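Local coordinates for protein ATP-dependent DNA helicase PIF1 (Candida albicans, PDB 7OTJ) that acts as an ATP-driven 5'-3' DNA helicase and probably resolves G-quadruplexes and forked RNA-DNA hybrids to keep nuclear and mitochondrial genomes stable, at residues 26-31 with 186-192; 108-113 with 144-150; 312-318 with 401-407. Residues are numbered along the deposited sequence.

Overall arrangement
This chain is the helicase core of a longer protein. Interactions 1 and 2 share its first RecA-like domain, whose parallel sheet sets strands 103-107, 138-143, 21-25 and 182-186 side by side in that order. Each contact joins loops that follow two neighbouring strands, and interaction 2 is nested in the chain between the segments of interaction 1. Their centres are about 16 Å apart, they meet where A27 CB lies 3.6 Å from Q147 NE2, and both reach the tetrafluoroaluminate, so together they line the ATPase site. Interaction 3 comes later in the chain, in the antiparallel sheet of the SH3-like 2B region. Its centre is about 39 and 38 Å from theirs.

Interaction 1: residues 26-31 with 186-192; sequences SAGTGK and LKEIFRQ. With ADP (adenosine-5'-diphosphate), chain E; ALF (tetrafluoroaluminate ion), chain F.
This is a buried loop-to-loop contact at the nucleotide site: the P-loop (Walker A), between strand 21-25 and helix 31-45, rests on the loop after strand 182-186, whose IFRQ sequence fits helicase motif IV. A type II turn runs from S26 to T29, with T29 OG1 donating to S26 O (2.6 Å); G30 is the N-cap. G28 (phi 79°) faces R191, CA-CA 4.8 Å, so close that a CB on it would clash with R191 CB. G28 O accepts from F190 N (2.9 Å) and weakly from R191 N (3.3 Å). A water bridges T29 O (2.4 Å) and E188 O (2.7 Å), while L186 CD1 comes within 3.5 Å of T29 O. ADP N6 lies over one face of the F190 ring. K31 NZ, also bonded to G25, donates to ADP O1B and ALF F3, each 3.0 Å. R191, chi1 and chi2 t, answers the phosphate mimic: NH1 to ALF F2 and NH2 to ALF F4, both 2.7 Å.

Interaction 2: residues 108-113 with 144-150; sequences EISMVD and DFYQLPP. With ALF (tetrafluoroaluminate ion), chain F.
S110 points its side chain into the D144-Q147 turn, CB 3.2 Å from D144 O, and in the p rotamer its OG donates to L148 O at 2.6 Å. That hydroxyl is also hydrogen-bonded to the side chain of Q456. The residue belongs to a 3-10 turn, 109-111, closed by V112 N to I109 O (3.0 Å). The facing backbone makes a type I turn from D144 to Q147 (Q147 N to D144 O, 3.0 Å) with an Asx turn inside it, Y146 N to D144 OD1 (3.2 Å), and then extends through L148, P149 and P150. Set S110 CA 4.8 Å from F145 CA, and M111 CA 3.9 Å from P150 CA. P150 lies against the backbone, its CD 3.1 Å from S110 O and its CG 3.5 Å from V112 O. I109 CG2 touches F145 CZ (3.8 Å), and F145 carries on into an aromatic cluster with F22, F171 and F508. M111 CG packs on L148 CB at 4.0 Å. E108 follows strand 103-107, where superfamily 1 helicases keep the Walker B glutamate, and DFYQLPP matches their motif III, so the contact ties two ATPase motifs together. Between them, water 3 donates to E108 OE2 (3.1 Å), an oxygen also hydrogen-bonded to Q456 NE2, and accepts from D144 N (2.7 Å) and S110 N (3.3 Å). Q147 NE2 donates to D144 OD2 (3.3 Å), which is salt-bridged to R206, and to ALF F3 (3.0 Å). Water 2, on the aluminium at 2.4 Å and placed like an attacking water, lies 2.9 Å from E108 OE1 and 2.3 Å from Q147 OE1.

Interaction 3: residues 312-318 with 401-407; sequences KVIDFVD and KKYPLVK
L405, K312 and K407 bury the most area where strands 312-316 and 404-407 pair antiparallel, their axes 4.3 Å apart at closest and their directions 137° apart. K312 and K407 form a hydrogen-bonded pair: K312 N to K407 O is 2.8 Å and K407 N to K312 O 2.7 Å. Next comes the non-hydrogen-bonded pair V313-V406, CA-CA 4.0 Å. L405 then faces two residues: I314 N donates to L405 O (2.6 Å), and L405 N donates to D315 O (2.8 Å). With I314 at phi/psi -111°/-38° and D315 at -152°/169°, this fits a classic beta bulge. The bulge turns I314 sideways, and its CD1 meets K407 CB at 3.7 Å. L405 (chi1 t, chi2 p) lies on the face of K312 and K407, its CD2 4.1 Å from D315 CB. Farther on, K402 NZ reaches F316 O (3.0 Å). In the SH3-like 2B sheet, strand 416-420 flanks 404-409, with K407 in a cation-pi contact with F416, while the opposite face turns F316 and P404 onto strand 259-267.

Interaction 1: residues 26-31 with 186-192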
loop_
_atom_site.group_PDB
_atom_site.type_symbol
_atom_site.label_atom_id
_atom_site.label_comp_id
_atom_site.label_asym_id
_atom_site.label_seq_id
_atom_site.Cartn_x
_atom_site.Cartn_y
_atom_site.Cartn_z
ATOM N N SER A 26 4.609 -15.664 7.652
ATOM C CA SER A 26 3.271 -15.244 8.052
ATOM C C SER A 26 3.230 -13.733 8.277
ATOM O O SER A 26 4.249 -13.044 8.263
ATOM C CB SER A 26 2.832 -15.950 9.342
ATOM O OG SER A 26 2.695 -17.355 9.191
ATOM N N ALA A 27 2.017 -13.220 8.471
ATOM C CA ALA A 27 1.836 -11.801 8.746
ATOM C C ALA A 27 2.629 -11.377 9.975
ATOM O O ALA A 27 2.597 -12.046 11.011
ATOM C CB ALA A 27 0.354 -11.498 8.948
ATOM N N GLY A 28 3.349 -10.263 9.859
ATOM C CA GLY A 28 4.059 -9.721 11.004
ATOM C C GLY A 28 5.365 -10.403 11.342
ATOM O O GLY A 28 5.866 -10.248 12.462
ATOM N N THR A 29 5.928 -11.174 10.415
ATOM C CA THR A 29 7.189 -11.863 10.643
ATOM C C THR A 29 8.411 -10.965 10.437
ATOM O O THR A 29 9.539 -11.469 10.462
ATOM C CB THR A 29 7.274 -13.089 9.730
ATOM O OG1 THR A 29 6.809 -12.736 8.422
ATOM C CG2 THR A 29 6.415 -14.213 10.283
ATOM N N GLY A 30 8.221 -9.656 10.294
ATOM C CA GLY A 30 9.340 -8.760 10.102
ATOM C C GLY A 30 9.896 -8.733 8.697
ATOM O O GLY A 30 11.083 -8.445 8.514
ATOM N N LYS A 31 9.070 -9.030 7.691
ATOM C CA LYS A 31 9.553 -9.048 6.315
ATOM C C LYS A 31 9.899 -7.642 5.838
ATOM O O LYS A 31 10.988 -7.412 5.301
ATOM C CB LYS A 31 8.514 -9.698 5.399
ATOM C CG LYS A 31 8.357 -11.207 5.594
ATOM C CD LYS A 31 7.403 -11.821 4.560
ATOM C CE LYS A 31 5.981 -11.271 4.666
ATOM N NZ LYS A 31 5.202 -11.791 5.831
ATOM N N LEU A 186 10.711 -16.871 6.832
ATOM C CA LEU A 186 10.782 -16.368 8.196
ATOM C C LEU A 186 9.680 -17.003 9.039
ATOM O O LEU A 186 8.529 -17.106 8.603
ATOM C CB LEU A 186 10.641 -14.847 8.209
ATOM C CG LEU A 186 11.756 -14.005 7.599
ATOM C CD1 LEU A 186 11.430 -12.526 7.735
ATOM C CD2 LEU A 186 13.075 -14.322 8.272
ATOM N N LYS A 187 10.019 -17.404 10.267
ATOM C CA LYS A 187 9.087 -18.167 11.090
ATOM C C LYS A 187 8.646 -17.474 12.370
ATOM O O LYS A 187 7.594 -17.839 12.904
ATOM C CB LYS A 187 9.687 -19.533 11.459
ATOM C CG LYS A 187 9.649 -20.561 10.331
ATOM C CD LYS A 187 10.977 -21.301 10.217
ATOM C CE LYS A 187 11.356 -21.986 11.524
ATOM N NZ LYS A 187 12.633 -22.747 11.410
ATOM N N GLU A 188 9.389 -16.489 12.872
ATOM C CA GLU A 188 9.077 -15.863 14.152
ATOM C C GLU A 188 8.161 -14.659 13.943
ATOM O O GLU A 188 8.541 -13.689 13.276
ATOM C CB GLU A 188 10.363 -15.442 14.862
ATOM C CG GLU A 188 10.147 -14.709 16.172
ATOM C CD GLU A 188 11.445 -14.202 16.775
ATOM O OE1 GLU A 188 11.448 -13.861 17.977
ATOM O OE2 GLU A 188 12.462 -14.142 16.048
ATOM N N ILE A 189 6.982 -14.698 14.560
ATOM C CA ILE A 189 5.989 -13.637 14.421
ATOM C C ILE A 189 6.249 -12.589 15.499
ATOM O O ILE A 189 6.301 -12.913 16.688
ATOM C CB ILE A 189 4.565 -14.205 14.516
ATOM C CG1 ILE A 189 4.233 -14.989 13.248
ATOM C CG2 ILE A 189 3.532 -13.103 14.753
ATOM C CD1 ILE A 189 2.889 -15.653 13.278
ATOM N N PHE A 190 6.458 -11.341 15.076
ATOM C CA PHE A 190 6.750 -10.227 15.970
ATOM C C PHE A 190 5.529 -9.382 16.308
ATOM O O PHE A 190 5.423 -8.887 17.435
ATOM C CB PHE A 190 7.824 -9.318 15.357
ATOM C CG PHE A 190 9.186 -9.956 15.258
ATOM C CD1 PHE A 190 9.974 -10.125 16.385
ATOM C CD2 PHE A 190 9.683 -10.373 14.034
ATOM C CE1 PHE A 190 11.225 -10.712 16.297
ATOM C CE2 PHE A 190 10.935 -10.956 13.936
ATOM C CZ PHE A 190 11.705 -11.126 15.069
ATOM N N ARG A 191 4.620 -9.170 15.347
ATOM C CA ARG A 191 3.530 -8.216 15.554
ATOM C C ARG A 191 2.652 -8.591 16.750
ATOM O O ARG A 191 2.240 -7.717 17.523
ATOM C CB ARG A 191 2.686 -8.093 14.283
ATOM C CG ARG A 191 1.553 -7.092 14.415
ATOM C CD ARG A 191 0.788 -6.906 13.117
ATOM N NE ARG A 191 1.611 -6.357 12.041
ATOM C CZ ARG A 191 1.722 -6.895 10.834
ATOM N NH1 ARG A 191 1.081 -8.005 10.509
ATOM N NH2 ARG A 191 2.484 -6.298 9.925
ATOM N N GLN A 192 2.340 -9.876 16.916
ATOM C CA GLN A 192 1.510 -10.326 18.027
ATOM C C GLN A 192 2.302 -11.157 19.037
ATOM O O GLN A 192 1.723 -11.964 19.772
ATOM C CB GLN A 192 0.306 -11.121 17.509
ATOM C CG GLN A 192 -0.560 -10.398 16.473
ATOM C CD GLN A 192 -0.040 -10.534 15.046
ATOM O OE1 GLN A 192 0.959 -11.208 14.800
ATOM N NE2 GLN A 192 -0.719 -9.894 14.101
HETATM P PB ADP E . 5.628 -8.222 7.794
HETATM O O1B ADP E . 6.148 -9.637 7.622
HETATM O O2B ADP E . 6.059 -7.243 6.724
HETATM O O3B ADP E . 4.168 -8.145 8.159
HETATM P PA ADP E . 6.590 -6.124 9.468
HETATM O O1A ADP E . 7.940 -5.761 8.903
HETATM O O2A ADP E . 5.383 -5.281 9.143
HETATM O O3A ADP E . 6.336 -7.685 9.139
HETATM O "O5'" ADP E . 6.696 -6.206 11.067
HETATM C "C5'" ADP E . 5.528 -6.064 11.868
HETATM C "C4'" ADP E . 5.944 -5.590 13.246
HETATM O "O4'" ADP E . 6.967 -6.444 13.757
HETATM C "C3'" ADP E . 6.521 -4.188 13.169
HETATM O "O3'" ADP E . 5.798 -3.345 14.066
HETATM C "C2'" ADP E . 7.958 -4.305 13.633
HETATM O "O2'" ADP E . 8.289 -3.241 14.531
HETATM C "C1'" ADP E . 8.015 -5.657 14.323
HETATM N N9 ADP E . 9.309 -6.322 14.060
HETATM C C8 ADP E . 9.745 -6.731 12.856
HETATM N N7 ADP E . 10.969 -7.308 12.957
HETATM C C5 ADP E . 11.331 -7.266 14.250
HETATM C C6 ADP E . 12.501 -7.702 15.049
HETATM N N6 ADP E . 13.562 -8.308 14.462
HETATM N N1 ADP E . 12.476 -7.466 16.381
HETATM C C2 ADP E . 11.427 -6.863 16.973
HETATM N N3 ADP E . 10.336 -6.446 16.311
HETATM C C4 ADP E . 10.231 -6.613 14.974
HETATM AL AL ALF F . 2.547 -8.133 6.630
HETATM F F1 ALF F . 3.429 -7.414 5.260
HETATM F F2 ALF F . 1.663 -8.839 8.013
HETATM F F3 ALF F . 3.073 -9.742 6.062
HETATM F F4 ALF F . 2.081 -6.525 7.255
HETATM O O HOH W 1 10.528 -13.493 11.395
HETATM O O HOH W 2 0.799 -8.125 4.952
#

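Interaction 2: residues 108-113 with 144-150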
loop_
_atom_site.group_PDB
_atom_site.type_symbol
_atom_site.label_atom_id
_atom_site.label_comp_id
_atom_site.label_asym_id
_atom_site.label_seq_id
_atom_site.Cartn_x
_atom_site.Cartn_y
_atom_site.Cartn_z
ATOM N N GLU A 108 4.886 -7.181 -0.832
ATOM C CA GLU A 108 3.505 -7.622 -1.000
ATOM C C GLU A 108 3.294 -8.255 -2.375
ATOM O O GLU A 108 2.419 -7.870 -3.151
ATOM C CB GLU A 108 2.535 -6.463 -0.762
ATOM C CG GLU A 108 2.589 -5.895 0.648
ATOM C CD GLU A 108 2.106 -6.878 1.716
ATOM O OE1 GLU A 108 2.176 -6.529 2.913
ATOM O OE2 GLU A 108 1.656 -7.993 1.369
ATOM N N ILE A 109 4.123 -9.262 -2.656
ATOM C CA ILE A 109 4.111 -9.925 -3.949
ATOM C C ILE A 109 2.803 -10.660 -4.205
ATOM O O ILE A 109 2.486 -10.966 -5.364
ATOM C CB ILE A 109 5.318 -10.883 -4.017
ATOM C CG1 ILE A 109 5.575 -11.359 -5.449
ATOM C CG2 ILE A 109 5.118 -12.046 -3.065
ATOM C CD1 ILE A 109 6.020 -10.265 -6.378
ATOM N N SER A 110 2.011 -10.923 -3.156
ATOM C CA SER A 110 0.815 -11.745 -3.327
ATOM C C SER A 110 -0.192 -11.090 -4.258
ATOM O O SER A 110 -0.887 -11.786 -5.006
ATOM C CB SER A 110 0.167 -12.047 -1.970
ATOM O OG SER A 110 -0.492 -10.917 -1.424
ATOM N N MET A 111 -0.240 -9.760 -4.272
ATOM C CA MET A 111 -1.188 -9.011 -5.087
ATOM C C MET A 111 -0.637 -8.669 -6.467
ATOM O O MET A 111 -1.293 -7.940 -7.216
ATOM C CB MET A 111 -1.622 -7.726 -4.362
ATOM C CG MET A 111 -2.700 -7.946 -3.292
ATOM S SD MET A 111 -3.283 -6.472 -2.399
ATOM C CE MET A 111 -1.877 -6.106 -1.367
ATOM N N VAL A 112 0.555 -9.156 -6.815
ATOM C CA VAL A 112 1.119 -8.941 -8.143
ATOM C C VAL A 112 0.665 -10.064 -9.065
ATOM O O VAL A 112 0.878 -11.245 -8.770
ATOM C CB VAL A 112 2.651 -8.859 -8.094
ATOM C CG1 VAL A 112 3.191 -8.645 -9.499
ATOM C CG2 VAL A 112 3.091 -7.742 -7.166
ATOM N N ASP A 113 0.052 -9.696 -10.190
ATOM C CA ASP A 113 -0.439 -10.687 -11.138
ATOM C C ASP A 113 0.721 -11.304 -11.916
ATOM O O ASP A 113 1.656 -10.612 -12.332
ATOM C CB ASP A 113 -1.439 -10.041 -12.101
ATOM C CG ASP A 113 -1.968 -11.016 -13.147
ATOM O OD1 ASP A 113 -1.950 -12.236 -12.885
ATOM O OD2 ASP A 113 -2.396 -10.568 -14.236
ATOM N N ASP A 144 3.522 -12.792 1.168
ATOM C CA ASP A 144 2.853 -13.944 1.763
ATOM C C ASP A 144 1.657 -14.270 0.882
ATOM O O ASP A 144 0.715 -13.476 0.810
ATOM C CB ASP A 144 2.428 -13.640 3.201
ATOM C CG ASP A 144 1.732 -14.817 3.880
ATOM O OD1 ASP A 144 1.787 -15.949 3.346
ATOM O OD2 ASP A 144 1.123 -14.607 4.958
ATOM N N PHE A 145 1.705 -15.408 0.184
ATOM C CA PHE A 145 0.620 -15.729 -0.735
ATOM C C PHE A 145 -0.655 -16.193 -0.029
ATOM O O PHE A 145 -1.690 -16.320 -0.693
ATOM C CB PHE A 145 1.078 -16.774 -1.760
ATOM C CG PHE A 145 2.043 -16.232 -2.789
ATOM C CD1 PHE A 145 1.605 -15.384 -3.797
ATOM C CD2 PHE A 145 3.387 -16.573 -2.751
ATOM C CE1 PHE A 145 2.489 -14.884 -4.744
ATOM C CE2 PHE A 145 4.274 -16.077 -3.695
ATOM C CZ PHE A 145 3.828 -15.232 -4.691
ATOM N N TYR A 146 -0.621 -16.437 1.288
ATOM C CA TYR A 146 -1.860 -16.649 2.036
ATOM C C TYR A 146 -2.615 -15.348 2.268
ATOM O O TYR A 146 -3.744 -15.381 2.771
ATOM C CB TYR A 146 -1.581 -17.328 3.386
ATOM C CG TYR A 146 -1.438 -18.832 3.300
ATOM C CD1 TYR A 146 -2.395 -19.599 2.658
ATOM C CD2 TYR A 146 -0.335 -19.480 3.846
ATOM C CE1 TYR A 146 -2.270 -20.975 2.568
ATOM C CE2 TYR A 146 -0.199 -20.854 3.758
ATOM C CZ TYR A 146 -1.171 -21.596 3.116
ATOM O OH TYR A 146 -1.051 -22.964 3.017
ATOM N N GLN A 147 -2.016 -14.219 1.914
ATOM C CA GLN A 147 -2.635 -12.908 1.998
ATOM C C GLN A 147 -3.328 -12.618 0.663
ATOM O O GLN A 147 -3.562 -13.526 -0.138
ATOM C CB GLN A 147 -1.593 -11.877 2.433
ATOM C CG GLN A 147 -1.012 -12.203 3.827
ATOM C CD GLN A 147 -0.250 -11.053 4.468
ATOM O OE1 GLN A 147 -0.464 -9.889 4.138
ATOM N NE2 GLN A 147 0.641 -11.380 5.395
ATOM N N LEU A 148 -3.768 -11.383 0.459
ATOM C CA LEU A 148 -4.702 -11.098 -0.625
ATOM C C LEU A 148 -4.122 -11.482 -1.989
ATOM O O LEU A 148 -2.953 -11.186 -2.267
ATOM C CB LEU A 148 -5.096 -9.623 -0.593
ATOM C CG LEU A 148 -6.104 -9.360 0.535
ATOM C CD1 LEU A 148 -6.231 -7.885 0.891
ATOM C CD2 LEU A 148 -7.460 -9.939 0.152
ATOM N N PRO A 149 -4.893 -12.153 -2.843
ATOM C CA PRO A 149 -4.418 -12.503 -4.185
ATOM C C PRO A 149 -4.469 -11.297 -5.104
ATOM O O PRO A 149 -4.967 -10.234 -4.704
ATOM C CB PRO A 149 -5.417 -13.583 -4.625
ATOM C CG PRO A 149 -6.683 -13.173 -3.957
ATOM C CD PRO A 149 -6.255 -12.657 -2.603
ATOM N N PRO A 150 -3.940 -11.402 -6.325
ATOM C CA PRO A 150 -4.085 -10.295 -7.283
ATOM C C PRO A 150 -5.551 -9.968 -7.531
ATOM O O PRO A 150 -6.399 -10.857 -7.595
ATOM C CB PRO A 150 -3.410 -10.829 -8.554
ATOM C CG PRO A 150 -2.523 -11.913 -8.096
ATOM C CD PRO A 150 -3.173 -12.524 -6.896
HETATM AL AL ALF F . 2.547 -8.133 6.630
HETATM F F1 ALF F . 3.429 -7.414 5.260
HETATM F F2 ALF F . 1.663 -8.839 8.013
HETATM F F3 ALF F . 3.073 -9.742 6.062
HETATM F F4 ALF F . 2.081 -6.525 7.255
HETATM O O HOH W 3 2.190 -10.742 0.100
HETATM O O HOH W 2 0.799 -8.125 4.952
#

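Interaction 3: residues 312-318 with 401-407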
loop_
_atom_site.group_PDB
_atom_site.type_symbol
_atom_site.label_atom_id
_atom_site.label_comp_id
_atom_site.label_asym_id
_atom_site.label_seq_id
_atom_site.Cartn_x
_atom_site.Cartn_y
_atom_site.Cartn_z
ATOM N N LYS A 312 -4.507 15.028 12.285
ATOM C CA LYS A 312 -5.748 15.518 12.866
ATOM C C LYS A 312 -5.853 17.015 12.631
ATOM O O LYS A 312 -4.919 17.766 12.930
ATOM C CB LYS A 312 -5.814 15.198 14.364
ATOM C CG LYS A 312 -6.961 15.862 15.111
ATOM C CD LYS A 312 -7.062 15.320 16.531
ATOM C CE LYS A 312 -7.980 16.166 17.408
ATOM N NZ LYS A 312 -7.390 17.488 17.775
ATOM N N VAL A 313 -6.993 17.434 12.089
ATOM C CA VAL A 313 -7.238 18.830 11.744
ATOM C C VAL A 313 -7.708 19.589 12.978
ATOM O O VAL A 313 -8.577 19.115 13.719
ATOM C CB VAL A 313 -8.260 18.932 10.603
ATOM C CG1 VAL A 313 -9.424 18.002 10.862
ATOM C CG2 VAL A 313 -8.734 20.364 10.453
ATOM N N ILE A 314 -7.130 20.767 13.206
ATOM C CA ILE A 314 -7.420 21.562 14.389
ATOM C C ILE A 314 -8.197 22.831 14.052
ATOM O O ILE A 314 -9.070 23.240 14.820
ATOM C CB ILE A 314 -6.116 21.902 15.139
ATOM C CG1 ILE A 314 -5.163 20.708 15.118
ATOM C CG2 ILE A 314 -6.425 22.323 16.565
ATOM C CD1 ILE A 314 -3.784 21.031 15.639
ATOM N N ASP A 315 -7.895 23.478 12.925
ATOM C CA ASP A 315 -8.547 24.738 12.583
ATOM C C ASP A 315 -8.594 24.899 11.066
ATOM O O ASP A 315 -7.953 24.152 10.322
ATOM C CB ASP A 315 -7.827 25.923 13.242
ATOM C CG ASP A 315 -8.732 27.127 13.444
ATOM O OD1 ASP A 315 -9.946 27.021 13.168
ATOM O OD2 ASP A 315 -8.226 28.182 13.884
ATOM N N PHE A 316 -9.372 25.894 10.610
ATOM C CA PHE A 316 -9.395 26.320 9.203
ATOM C C PHE A 316 -9.405 27.847 9.163
ATOM O O PHE A 316 -10.477 28.456 9.202
ATOM C CB PHE A 316 -10.613 25.793 8.447
ATOM C CG PHE A 316 -10.864 24.327 8.591
ATOM C CD1 PHE A 316 -11.678 23.851 9.603
ATOM C CD2 PHE A 316 -10.341 23.430 7.678
ATOM C CE1 PHE A 316 -11.932 22.504 9.725
ATOM C CE2 PHE A 316 -10.590 22.083 7.794
ATOM C CZ PHE A 316 -11.392 21.619 8.818
ATOM N N VAL A 317 -8.228 28.463 9.079
ATOM C CA VAL A 317 -8.128 29.803 8.506
ATOM C C VAL A 317 -6.684 30.033 8.090
ATOM O O VAL A 317 -5.752 29.627 8.788
ATOM C CB VAL A 317 -8.634 30.894 9.487
ATOM C CG1 VAL A 317 -7.843 30.893 10.794
ATOM C CG2 VAL A 317 -8.604 32.272 8.829
ATOM N N ASP A 318 -6.505 30.633 6.909
ATOM C CA ASP A 318 -5.260 31.336 6.596
ATOM C C ASP A 318 -5.565 32.389 5.531
ATOM O O ASP A 318 -5.713 32.040 4.356
ATOM C CB ASP A 318 -4.180 30.377 6.125
ATOM C CG ASP A 318 -2.932 31.104 5.648
ATOM O OD1 ASP A 318 -2.297 31.803 6.467
ATOM O OD2 ASP A 318 -2.590 30.981 4.451
ATOM N N LYS A 401 -10.527 30.376 0.255
ATOM C CA LYS A 401 -10.062 31.316 1.271
ATOM C C LYS A 401 -9.225 30.701 2.393
ATOM O O LYS A 401 -8.472 31.441 3.036
ATOM C CB LYS A 401 -11.246 32.067 1.897
ATOM C CG LYS A 401 -11.905 33.062 0.962
ATOM C CD LYS A 401 -12.987 33.853 1.670
ATOM C CE LYS A 401 -13.592 34.875 0.730
ATOM N NZ LYS A 401 -14.703 35.623 1.375
ATOM N N LYS A 402 -9.322 29.394 2.652
ATOM C CA LYS A 402 -8.942 28.851 3.957
ATOM C C LYS A 402 -8.192 27.533 3.827
ATOM O O LYS A 402 -8.647 26.623 3.127
ATOM C CB LYS A 402 -10.178 28.640 4.840
ATOM C CG LYS A 402 -10.676 29.892 5.533
ATOM C CD LYS A 402 -12.027 29.632 6.181
ATOM C CE LYS A 402 -12.496 30.814 7.013
ATOM N NZ LYS A 402 -11.707 30.978 8.264
ATOM N N TYR A 403 -7.021 27.422 4.544
ATOM C CA TYR A 403 -6.341 26.135 4.512
ATOM C C TYR A 403 -6.569 25.355 5.805
ATOM O O TYR A 403 -6.702 25.945 6.882
ATOM C CB TYR A 403 -4.836 26.320 4.297
ATOM C CG TYR A 403 -4.461 26.849 2.930
ATOM C CD1 TYR A 403 -5.419 27.030 1.939
ATOM C CD2 TYR A 403 -3.143 27.158 2.627
ATOM C CE1 TYR A 403 -5.074 27.509 0.691
ATOM C CE2 TYR A 403 -2.789 27.637 1.385
ATOM C CZ TYR A 403 -3.755 27.812 0.421
ATOM O OH TYR A 403 -3.390 28.289 -0.814
ATOM N N PRO A 404 -6.635 24.024 5.723
ATOM C CA PRO A 404 -6.713 23.209 6.943
ATOM C C PRO A 404 -5.432 23.276 7.760
ATOM O O PRO A 404 -4.324 23.277 7.220
ATOM C CB PRO A 404 -6.954 21.789 6.410
ATOM C CG PRO A 404 -7.486 21.979 5.034
ATOM C CD PRO A 404 -6.813 23.211 4.509
ATOM N N LEU A 405 -5.598 23.312 9.079
ATOM C CA LEU A 405 -4.492 23.205 10.024
ATOM C C LEU A 405 -4.504 21.790 10.588
ATOM O O LEU A 405 -5.449 21.400 11.280
ATOM C CB LEU A 405 -4.622 24.241 11.136
ATOM C CG LEU A 405 -3.477 24.277 12.144
ATOM C CD1 LEU A 405 -2.169 24.579 11.433
ATOM C CD2 LEU A 405 -3.758 25.308 13.220
ATOM N N VAL A 406 -3.458 21.020 10.294
ATOM C CA VAL A 406 -3.444 19.588 10.572
ATOM C C VAL A 406 -2.199 19.238 11.377
ATOM O O VAL A 406 -1.089 19.658 11.032
ATOM C CB VAL A 406 -3.503 18.757 9.277
ATOM C CG1 VAL A 406 -3.581 17.278 9.607
ATOM C CG2 VAL A 406 -4.700 19.175 8.432
ATOM N N LYS A 407 -2.391 18.459 12.440
ATOM C CA LYS A 407 -1.312 17.962 13.285
ATOM C C LYS A 407 -1.053 16.502 12.929
ATOM O O LYS A 407 -1.938 15.657 13.094
ATOM C CB LYS A 407 -1.682 18.098 14.762
ATOM C CG LYS A 407 -0.688 17.460 15.717
ATOM C CD LYS A 407 -1.313 17.193 17.081
ATOM C CE LYS A 407 -2.420 16.147 16.998
ATOM N NZ LYS A 407 -1.951 14.841 16.444
#